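Local coordinates for protein CG4930 (Drosophila melanogaster, PDB 3ISM) that inhibits the nuclease EndoG by binding to it in an enzyme-inhibitor complex, at residues 91-95 and 107-111; 135-140 and 153-158; 252-256 and 276-280; 337-341 and 349-353. The protein carries 1 engineered substitution. All blocks are in the same frame, centred on the assembly; numbering follows the deposited sequence. Where two conformers were deposited one is given.

Contact 1 (91-95 and 107-111)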
# COMPACT_ATOMS: atom_id res chain seq x y z
N LEU C 91 32.56 -21.64 -13.85
CA LEU C 91 32.39 -21.66 -12.39
C LEU C 91 32.71 -20.29 -11.78
O LEU C 91 31.97 -19.81 -10.92
CB LEU C 91 33.23 -22.78 -11.72
CG LEU C 91 33.14 -22.91 -10.18
CD1 LEU C 91 31.71 -23.08 -9.72
CD2 LEU C 91 33.98 -24.07 -9.67
N LEU C 92 33.79 -19.66 -12.24
CA LEU C 92 34.17 -18.35 -11.72
C LEU C 92 33.06 -17.32 -11.93
O LEU C 92 32.72 -16.58 -11.01
CB LEU C 92 35.48 -17.86 -12.34
CG LEU C 92 36.11 -16.56 -11.82
CD1 LEU C 92 36.37 -16.66 -10.35
CD2 LEU C 92 37.41 -16.29 -12.57
N GLU C 93 32.52 -17.29 -13.14
CA GLU C 93 31.42 -16.40 -13.47
C GLU C 93 30.17 -16.62 -12.60
O GLU C 93 29.63 -15.67 -12.04
CB GLU C 93 31.05 -16.58 -14.95
CG GLU C 93 30.15 -15.52 -15.46
CD GLU C 93 30.43 -15.16 -16.92
OE1 GLU C 93 30.97 -16.02 -17.68
OE2 GLU C 93 30.11 -14.01 -17.29
N GLU C 94 29.72 -17.87 -12.49
CA GLU C 94 28.59 -18.21 -11.62
C GLU C 94 28.88 -17.86 -10.16
O GLU C 94 28.06 -17.23 -9.49
CB GLU C 94 28.25 -19.69 -11.74
CG GLU C 94 27.01 -20.13 -10.98
CD GLU C 94 25.71 -19.67 -11.61
OE1 GLU C 94 25.67 -19.48 -12.84
OE2 GLU C 94 24.71 -19.52 -10.87
N TYR C 95 30.06 -18.26 -9.68
CA TYR C 95 30.42 -17.97 -8.29
C TYR C 95 30.45 -16.45 -8.00
O TYR C 95 29.84 -16.00 -7.02
CB TYR C 95 31.70 -18.69 -7.87
CG TYR C 95 32.36 -18.09 -6.66
CD1 TYR C 95 31.65 -17.84 -5.49
CD2 TYR C 95 33.71 -17.75 -6.68
CE1 TYR C 95 32.26 -17.25 -4.39
CE2 TYR C 95 34.32 -17.18 -5.58
CZ TYR C 95 33.59 -16.94 -4.44
OH TYR C 95 34.18 -16.39 -3.34
N TYR C 107 35.61 -12.80 -2.06
CA TYR C 107 35.89 -12.87 -3.48
C TYR C 107 36.90 -11.79 -3.88
O TYR C 107 37.83 -12.08 -4.55
CB TYR C 107 34.62 -12.76 -4.32
CG TYR C 107 34.84 -12.90 -5.81
CD1 TYR C 107 34.62 -14.08 -6.44
CD2 TYR C 107 35.28 -11.85 -6.56
CE1 TYR C 107 34.83 -14.21 -7.74
CE2 TYR C 107 35.50 -11.97 -7.86
CZ TYR C 107 35.27 -13.15 -8.46
OH TYR C 107 35.48 -13.30 -9.77
N ASN C 108 36.69 -10.56 -3.47
CA ASN C 108 37.58 -9.47 -3.82
C ASN C 108 39.05 -9.68 -3.41
O ASN C 108 39.98 -9.30 -4.15
CB ASN C 108 37.03 -8.12 -3.31
CG ASN C 108 35.79 -7.67 -4.09
OD1 ASN C 108 35.34 -8.36 -5.01
ND2 ASN C 108 35.23 -6.53 -3.72
N GLU C 109 39.27 -10.29 -2.26
CA GLU C 109 40.63 -10.57 -1.80
C GLU C 109 41.25 -11.73 -2.56
O GLU C 109 42.43 -11.70 -2.89
CB GLU C 109 40.64 -10.88 -0.31
CG GLU C 109 40.20 -9.71 0.56
CD GLU C 109 40.04 -10.09 2.01
OE1 GLU C 109 40.28 -11.28 2.36
OE2 GLU C 109 39.68 -9.20 2.81
N TRP C 110 40.45 -12.76 -2.82
CA TRP C 110 40.95 -13.97 -3.47
C TRP C 110 41.25 -13.76 -4.96
O TRP C 110 42.20 -14.33 -5.50
CB TRP C 110 39.95 -15.11 -3.27
CG TRP C 110 40.27 -16.35 -4.06
CD1 TRP C 110 41.20 -17.31 -3.75
CD2 TRP C 110 39.64 -16.77 -5.27
NE1 TRP C 110 41.19 -18.30 -4.70
CE2 TRP C 110 40.24 -18.00 -5.65
CE3 TRP C 110 38.63 -16.24 -6.08
CZ2 TRP C 110 39.87 -18.69 -6.79
CZ3 TRP C 110 38.25 -16.93 -7.23
CH2 TRP C 110 38.87 -18.14 -7.57
N ILE C 111 40.44 -12.93 -5.61
CA ILE C 111 40.61 -12.71 -7.04
C ILE C 111 41.95 -12.02 -7.36
O ILE C 111 42.49 -12.22 -8.43
CB ILE C 111 39.38 -11.99 -7.66
CG1 ILE C 111 39.30 -12.25 -9.17
CG2 ILE C 111 39.36 -10.48 -7.31
CD1 ILE C 111 38.96 -13.69 -9.51
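Tyr95 overlaps the ring of Tyr107, the two side chains reaching past each other in opposite directions. The touch is tight: Tyr95 CE2 comes within 3.2 Å of Tyr107 CD1, at an edge of the Tyr107 ring, while the phenolic end of Tyr95 runs on toward Tyr107 CB. With the ring centroids 5.2 Å apart, the planes are inclined at 58°. Tyr107 can reach across because its CG is trans to the backbone N (chi1 -177°), which extends the ring from helix 104-120 toward helix 81-102. These two helices follow each other with hardly a break and run antiparallel (154°), forming a helical hairpin in the all-helical Ku C-terminal-like domain. Their axes here are 13.0 Å apart, a wide spacing filled by aromatic side chains. Leu92 makes most of its contact through one methyl, CD1. This methyl meets the edge of the Trp110 indole, 3.7 Å from Trp110 CZ3, and lies 4.0 Å from Ile111 CD1. The same Leu92 CD1 is 3.5 Å from Tyr107 OH, a hydroxyl whose polar need is met by the backbone oxygen of Leu136. Tyr95 OH is likewise satisfied beyond the hairpin, by Arg67 of helix 52-75.

Contact 2 (135-140 and 153-158)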
# COMPACT_ATOMS: atom_id res chain seq x y z
N GLN C 135 35.08 -9.05 -17.17
CA GLN C 135 35.07 -8.21 -15.96
C GLN C 135 34.87 -9.03 -14.68
O GLN C 135 33.95 -8.77 -13.89
CB GLN C 135 34.05 -7.08 -16.08
CG GLN C 135 34.27 -6.20 -17.33
CD GLN C 135 33.30 -5.04 -17.44
OE1 GLN C 135 33.11 -4.29 -16.48
NE2 GLN C 135 32.69 -4.88 -18.61
N LEU C 136 35.73 -10.03 -14.47
CA LEU C 136 35.59 -10.93 -13.32
C LEU C 136 36.51 -10.60 -12.15
O LEU C 136 36.78 -11.45 -11.30
CB LEU C 136 35.70 -12.41 -13.72
CG LEU C 136 34.71 -12.86 -14.81
CD1 LEU C 136 35.00 -14.28 -15.27
CD2 LEU C 136 33.23 -12.69 -14.40
N GLY C 137 36.95 -9.35 -12.08
CA GLY C 137 37.73 -8.87 -10.95
C GLY C 137 36.82 -8.49 -9.80
O GLY C 137 35.69 -8.97 -9.73
N PRO C 138 37.30 -7.64 -8.88
CA PRO C 138 36.52 -7.31 -7.69
C PRO C 138 35.10 -6.83 -7.99
O PRO C 138 34.85 -6.12 -8.98
CB PRO C 138 37.35 -6.20 -7.03
CG PRO C 138 38.75 -6.48 -7.45
CD PRO C 138 38.60 -6.94 -8.89
N CYS C 139 34.17 -7.24 -7.13
CA CYS C 139 32.83 -6.73 -7.14
C CYS C 139 32.87 -5.25 -6.75
O CYS C 139 33.71 -4.86 -5.92
CB CYS C 139 31.96 -7.51 -6.14
SG CYS C 139 32.14 -9.34 -6.25
N TRP C 140 32.00 -4.46 -7.36
CA TRP C 140 31.90 -3.02 -7.10
C TRP C 140 30.52 -2.47 -7.46
O TRP C 140 29.60 -3.25 -7.70
CB TRP C 140 33.02 -2.24 -7.82
CG TRP C 140 32.98 -2.20 -9.32
CD1 TRP C 140 33.08 -3.26 -10.17
CD2 TRP C 140 32.91 -1.02 -10.14
NE1 TRP C 140 33.06 -2.82 -11.48
CE2 TRP C 140 32.96 -1.45 -11.49
CE3 TRP C 140 32.79 0.35 -9.88
CZ2 TRP C 140 32.88 -0.55 -12.57
CZ3 TRP C 140 32.71 1.23 -10.93
CH2 TRP C 140 32.76 0.78 -12.27
N PRO C 153 36.35 2.51 -7.57
CA PRO C 153 36.27 1.44 -8.58
C PRO C 153 37.60 0.67 -8.69
O PRO C 153 38.65 1.28 -8.50
CB PRO C 153 35.97 2.18 -9.88
CG PRO C 153 36.35 3.61 -9.62
CD PRO C 153 36.19 3.86 -8.16
N PRO C 154 37.54 -0.64 -8.97
CA PRO C 154 38.72 -1.51 -8.99
C PRO C 154 39.45 -1.45 -10.34
O PRO C 154 39.66 -2.48 -10.98
CB PRO C 154 38.14 -2.89 -8.74
CG PRO C 154 36.78 -2.82 -9.34
CD PRO C 154 36.31 -1.41 -9.26
N LEU C 155 39.83 -0.25 -10.74
CA LEU C 155 40.46 0.02 -12.02
C LEU C 155 41.85 -0.58 -12.09
O LEU C 155 42.26 -1.13 -13.12
CB LEU C 155 40.59 1.53 -12.17
CG LEU C 155 40.82 2.07 -13.58
CD1 LEU C 155 39.47 2.39 -14.22
CD2 LEU C 155 41.68 3.33 -13.51
N GLU C 156 42.55 -0.48 -10.97
CA GLU C 156 43.96 -0.84 -10.81
C GLU C 156 44.18 -2.35 -10.92
O GLU C 156 45.25 -2.81 -11.32
CB GLU C 156 44.44 -0.32 -9.45
CG GLU C 156 44.24 1.20 -9.21
CD GLU C 156 42.79 1.64 -8.91
OE1 GLU C 156 41.89 0.79 -8.73
OE2 GLU C 156 42.55 2.86 -8.87
N PHE C 157 43.16 -3.10 -10.51
CA PHE C 157 43.20 -4.56 -10.58
C PHE C 157 43.56 -5.01 -12.00
O PHE C 157 44.33 -5.94 -12.20
CB PHE C 157 41.84 -5.16 -10.18
CG PHE C 157 41.72 -6.66 -10.45
CD1 PHE C 157 42.12 -7.59 -9.51
CD2 PHE C 157 41.18 -7.12 -11.65
CE1 PHE C 157 42.02 -8.95 -9.76
CE2 PHE C 157 41.09 -8.48 -11.91
CZ PHE C 157 41.50 -9.40 -10.96
N TYR C 158 42.98 -4.30 -12.98
CA TYR C 158 43.01 -4.72 -14.37
C TYR C 158 44.23 -4.19 -15.14
O TYR C 158 44.49 -4.62 -16.26
CB TYR C 158 41.73 -4.23 -15.06
CG TYR C 158 40.45 -4.91 -14.59
CD1 TYR C 158 39.62 -4.31 -13.64
CD2 TYR C 158 40.05 -6.13 -15.13
CE1 TYR C 158 38.43 -4.94 -13.22
CE2 TYR C 158 38.88 -6.75 -14.73
CZ TYR C 158 38.07 -6.15 -13.78
OH TYR C 158 36.91 -6.80 -13.40
O HOH W 1 35.59 -5.35 -11.59
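One direct hydrogen bond joins the two segments: Gly137 N donates to Tyr158 OH over 2.9 Å, bent to 142° at the hydrogen. The same hydroxyl has a water 2.7 Å from its OH, lying at the edge of the Tyr158 ring, and this water donates to Pro138 O. Two nearby backbone groups, Gly137 N and Pro138 O, are thus tied, one directly and one through water, to a single phenol. They follow the Schellman motif at Gln135 that ends helix 124-132, and the phenol probably helps fix the course of the chain as it leaves the helix.

CH-pi contacts form the second group. Pro138 CD sits over a face of the Phe157 ring, 3.7 Å from the ring centroid, and Gly137 CA lies over the ring nearer its CE2. A CB on Gly137 would probably clash with Phe157 CD2 and Tyr158 OH. Farther along, Pro154 CD rests over the five-membered ring of Trp140, 3.4 Å from Trp140 CG. Pro154 is the centre of an inverse gamma turn, which bends the chain at this point.

The remaining contacts are apolar. The rings of Pro138 and Pro154 pass each other with CB to CB at 3.8 Å, and Pro153 CB touches Trp140 CZ3 at 3.6 Å.

Both segments are loops lying against the helical body: Pro138 and Phe157 pack on Ile111 of helix 104-120, Leu136 reaches Leu92 of helix 81-102, and Pro153 meets Leu171 of helix 168-173.

Contact 3 (252-256 and 276-280)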
# COMPACT_ATOMS: atom_id res chain seq x y z
N ALA C 252 -36.05 21.78 -9.82
CA ALA C 252 -36.48 20.75 -10.74
C ALA C 252 -37.93 20.37 -10.43
O ALA C 252 -38.76 20.25 -11.33
CB ALA C 252 -35.57 19.54 -10.66
N ARG C 253 -38.23 20.23 -9.13
CA ARG C 253 -39.55 19.82 -8.66
C ARG C 253 -40.64 20.84 -9.00
O ARG C 253 -41.79 20.45 -9.26
CB ARG C 253 -39.55 19.58 -7.15
CG ARG C 253 -38.65 18.45 -6.70
CD ARG C 253 -38.98 18.01 -5.28
NE ARG C 253 -38.74 19.06 -4.29
CZ ARG C 253 -37.63 19.17 -3.57
NH1 ARG C 253 -36.63 18.31 -3.73
NH2 ARG C 253 -37.51 20.15 -2.69
N GLU C 254 -40.28 22.12 -8.99
CA GLU C 254 -41.26 23.20 -9.18
C GLU C 254 -41.67 23.45 -10.64
O GLU C 254 -42.81 23.82 -10.91
CB GLU C 254 -40.79 24.50 -8.51
CG GLU C 254 -41.00 24.53 -6.98
CD GLU C 254 -42.42 24.95 -6.56
OE1 GLU C 254 -43.33 25.00 -7.41
OE2 GLU C 254 -42.61 25.23 -5.36
N ILE C 255 -40.74 23.25 -11.57
CA ILE C 255 -41.07 23.37 -13.00
C ILE C 255 -41.88 22.16 -13.49
O ILE C 255 -42.79 22.32 -14.31
CB ILE C 255 -39.81 23.66 -13.89
CG1 ILE C 255 -40.18 23.74 -15.37
CG2 ILE C 255 -38.73 22.62 -13.65
CD1 ILE C 255 -39.00 23.98 -16.31
N ILE C 256 -41.55 20.97 -12.98
CA ILE C 256 -42.30 19.74 -13.26
C ILE C 256 -43.78 19.92 -12.88
O ILE C 256 -44.68 19.59 -13.66
CB ILE C 256 -41.70 18.51 -12.52
CG1 ILE C 256 -40.32 18.14 -13.09
CG2 ILE C 256 -42.63 17.29 -12.59
CD1 ILE C 256 -39.54 17.10 -12.27
N LEU C 276 -37.05 15.62 -17.41
CA LEU C 276 -36.39 16.16 -16.22
C LEU C 276 -36.48 15.22 -15.02
O LEU C 276 -35.49 15.04 -14.30
CB LEU C 276 -36.96 17.54 -15.88
CG LEU C 276 -36.47 18.23 -14.60
CD1 LEU C 276 -34.95 18.34 -14.57
CD2 LEU C 276 -37.08 19.60 -14.45
N LEU C 277 -37.65 14.62 -14.81
CA LEU C 277 -37.91 13.76 -13.66
C LEU C 277 -37.00 12.54 -13.62
O LEU C 277 -36.66 12.07 -12.54
CB LEU C 277 -39.38 13.33 -13.64
CG LEU C 277 -39.95 12.63 -12.39
CD1 LEU C 277 -39.69 13.42 -11.10
CD2 LEU C 277 -41.44 12.36 -12.57
N GLN C 278 -36.61 12.04 -14.79
CA GLN C 278 -35.70 10.90 -14.87
C GLN C 278 -34.27 11.30 -14.47
O GLN C 278 -33.59 10.54 -13.76
CB GLN C 278 -35.72 10.27 -16.27
CG GLN C 278 -35.05 8.89 -16.32
CD GLN C 278 -35.17 8.22 -17.68
OE1 GLN C 278 -35.29 8.88 -18.71
NE2 GLN C 278 -35.13 6.89 -17.68
N GLU C 279 -33.84 12.48 -14.90
CA GLU C 279 -32.50 12.93 -14.55
C GLU C 279 -32.41 13.49 -13.12
O GLU C 279 -31.41 13.26 -12.43
CB GLU C 279 -31.93 13.89 -15.59
CG GLU C 279 -31.65 13.23 -16.95
CD GLU C 279 -31.24 11.76 -16.85
OE1 GLU C 279 -30.28 11.44 -16.10
OE2 GLU C 279 -31.87 10.92 -17.53
N TYR C 280 -33.46 14.17 -12.67
CA TYR C 280 -33.52 14.60 -11.28
C TYR C 280 -33.51 13.38 -10.35
O TYR C 280 -32.79 13.38 -9.34
CB TYR C 280 -34.71 15.52 -11.02
CG TYR C 280 -35.03 15.71 -9.56
CD1 TYR C 280 -34.06 16.14 -8.64
CD2 TYR C 280 -36.31 15.46 -9.08
CE1 TYR C 280 -34.37 16.29 -7.30
CE2 TYR C 280 -36.62 15.62 -7.74
CZ TYR C 280 -35.65 16.03 -6.86
OH TYR C 280 -35.98 16.18 -5.53
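Arg253 NH1 donates to Tyr280 OH at 2.9 Å, with an angle of 153° at the hydrogen and the oxygen almost in the guanidinium plane. The bond spans a helical hairpin: helices 238-261 and 267-287 follow one another in the chain and run antiparallel at 162°, their axes 10.4 Å apart over these segments. Arg253 reaches its partner by passing obliquely across the phenol end of the ring. With Arg253 CG opposite the carbonyl carbon (chi1 -63°), that methylene lies 3.6 Å from Tyr280 CE2; CD passes close to the hydroxyl, and a bend at chi3 then brings NH1 back to it. The planes of guanidinium and ring remain well inclined to each other, and the grip is that of an N-H on an oxygen with the methylenes packed against the phenol. A leucine here would probably leave Tyr280 OH without this donor and the outer end of the ring less firmly held.

The rest of the interface is apolar. Ala252 CB sits over one face of the Tyr280 ring, 4.0 Å from Tyr280 CG, and its small size probably allows the close approach here. Ile256 CD1 packs on Leu277 CD1, the two side chains crossing at about a right angle. Other helices cover the same residues: Tyr222 of helix 220-229 touches Ala252, Leu276 and Tyr280, whereas Tyr292 and Trp295 of helix 290-305 cover Leu277. Leu276 pushes its CD2 methyl against the facing helix, 3.8 Å from Ile256 CG1, 3.5 Å from Ile255 CG2 and 3.6 Å from the backbone oxygen Ala252 O.

Contact 4 (337-341 and 349-353)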
# COMPACT_ATOMS: atom_id res chain seq x y z
N PRO C 337 -36.69 -3.31 1.32
CA PRO C 337 -37.97 -3.60 0.65
C PRO C 337 -38.15 -2.74 -0.61
O PRO C 337 -37.98 -1.52 -0.55
CB PRO C 337 -39.02 -3.24 1.70
CG PRO C 337 -38.35 -2.22 2.58
CD PRO C 337 -36.88 -2.52 2.55
N LEU C 338 -38.49 -3.39 -1.72
CA LEU C 338 -38.71 -2.67 -2.98
C LEU C 338 -40.05 -1.91 -2.94
O LEU C 338 -40.98 -2.32 -2.23
CB LEU C 338 -38.66 -3.65 -4.16
CG LEU C 338 -37.28 -4.18 -4.59
CD1 LEU C 338 -37.39 -5.53 -5.29
CD2 LEU C 338 -36.53 -3.19 -5.46
N PRO C 339 -40.16 -0.80 -3.70
CA PRO C 339 -41.37 0.01 -3.60
C PRO C 339 -42.47 -0.43 -4.58
O PRO C 339 -42.88 0.36 -5.44
CB PRO C 339 -40.86 1.42 -3.95
CG PRO C 339 -39.67 1.18 -4.85
CD PRO C 339 -39.21 -0.25 -4.68
N PHE C 340 -42.93 -1.67 -4.44
CA PHE C 340 -43.97 -2.21 -5.32
C PHE C 340 -45.25 -1.40 -5.19
O PHE C 340 -45.90 -1.08 -6.18
CB PHE C 340 -44.27 -3.68 -5.00
CG PHE C 340 -43.09 -4.60 -5.14
CD1 PHE C 340 -42.56 -4.90 -6.40
CD2 PHE C 340 -42.53 -5.21 -4.02
CE1 PHE C 340 -41.47 -5.76 -6.53
CE2 PHE C 340 -41.44 -6.09 -4.14
CZ PHE C 340 -40.91 -6.36 -5.40
N GLU C 341 -45.58 -1.06 -3.94
CA GLU C 341 -46.86 -0.45 -3.55
C GLU C 341 -47.12 0.91 -4.20
O GLU C 341 -48.28 1.25 -4.47
CB GLU C 341 -46.96 -0.33 -2.01
CG GLU C 341 -46.29 -1.45 -1.19
CD GLU C 341 -44.76 -1.29 -1.08
OE1 GLU C 341 -44.25 -0.15 -0.96
OE2 GLU C 341 -44.05 -2.33 -1.10
N LYS C 349 -48.91 -1.95 -12.15
CA LYS C 349 -47.97 -2.64 -11.28
C LYS C 349 -46.58 -2.07 -11.51
O LYS C 349 -46.34 -1.39 -12.51
CB LYS C 349 -47.98 -4.15 -11.55
CG LYS C 349 -49.16 -4.86 -10.92
CD LYS C 349 -49.62 -6.05 -11.76
CE LYS C 349 -50.88 -6.68 -11.18
NZ LYS C 349 -51.31 -7.89 -11.94
N ALA C 350 -45.69 -2.33 -10.56
CA ALA C 350 -44.28 -1.96 -10.67
C ALA C 350 -43.66 -2.64 -11.89
O ALA C 350 -43.86 -3.84 -12.10
CB ALA C 350 -43.54 -2.34 -9.40
N PRO C 351 -42.92 -1.86 -12.71
CA PRO C 351 -42.19 -2.36 -13.88
C PRO C 351 -41.11 -3.42 -13.59
O PRO C 351 -40.50 -3.92 -14.53
CB PRO C 351 -41.54 -1.10 -14.45
CG PRO C 351 -41.47 -0.16 -13.29
CD PRO C 351 -42.76 -0.41 -12.57
N PHE C 352 -40.89 -3.75 -12.32
CA PHE C 352 -39.87 -4.74 -11.96
C PHE C 352 -40.37 -6.04 -11.32
O PHE C 352 -41.26 -6.02 -10.47
CB PHE C 352 -38.73 -4.12 -11.12
CG PHE C 352 -39.18 -3.16 -10.05
CD1 PHE C 352 -39.15 -1.78 -10.27
CD2 PHE C 352 -39.62 -3.62 -8.81
CE1 PHE C 352 -39.56 -0.89 -9.29
CE2 PHE C 352 -40.04 -2.72 -7.81
CZ PHE C 352 -40.01 -1.36 -8.06
N GLU C 353 -39.78 -7.15 -11.78
CA GLU C 353 -39.99 -8.51 -11.25
C GLU C 353 -41.40 -9.07 -11.47
O GLU C 353 -42.33 -8.80 -10.71
CB GLU C 353 -39.57 -8.62 -9.78
CG GLU C 353 -38.07 -8.48 -9.55
CD GLU C 353 -37.72 -8.14 -8.11
OE1 GLU C 353 -38.57 -8.36 -7.21
OE2 GLU C 353 -36.59 -7.65 -7.87
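The carboxylate of Glu353, the last residue modelled, is set against apolar groups across this contact. Glu353 OE2 lies 3.4 Å from Leu338 CD1, and OE1 meets the edge of the Phe340 ring, 3.6 Å from Phe340 CZ and near the ring plane. A ring edge carries slight positive charge, so this approach is probably mildly favourable to the acid. The planes of ring and carboxylate are 63° apart. Glu353 gets there with its chain extended beyond CG, Leu338 approaching from the opposite direction.

Behind the carboxylate, Phe352 makes the main apolar contact. Its CE2 reaches Phe340 CE1 at 3.6 Å, the two rings lying obliquely with centroids 5.5 Å apart and planes at 49°. Its CZ touches Pro339 CD, also at 3.6 Å, where the two side chains cross at about a right angle, and its CE2 borders Leu338 CB. With chi1 at 42°, the ring of Phe352 is tucked over its own backbone and turned in against all three residues. An alanine in place of Phe352 is likely to open a gap beside Pro339 CD and the Phe340 ring, leaving that ring freer to turn. Ala350 CB adds a smaller contact, at an edge of the Phe340 ring.

Pro339 is the centre of an inverse gamma turn, closed by a weak bond, that leads into the short, weakly bonded helix 340-343, whose Tyr343 touches Ala350 and Pro351. The C-terminal segment lies beside this helix; Phe352 also packs on Glu320 and Arg327, while Leu338 meets Cys325, all in loops.

How the contacts relate
Contacts 1 and 2 form one continuous body, their centres 11 Å apart: Asn108 OD1 bonds Cys139 N, so helix 104-120 holds the loop that opens contact 2. Contacts 3 and 4 lie on the opposite side of the chain's centre, their centres about 80 Å from those of contacts 1 and 2; their own centres are 22 Å apart, and their nearest atoms, about 10 Å apart, do not touch. Both regions show an arginine-tyrosine hydrogen bond between helices and an inverse gamma turn at a proline. Of the four, only contact 1 has a residue touching the partner nuclease, Glu94 forming a salt bridge with Arg94 of the CG8862 chain.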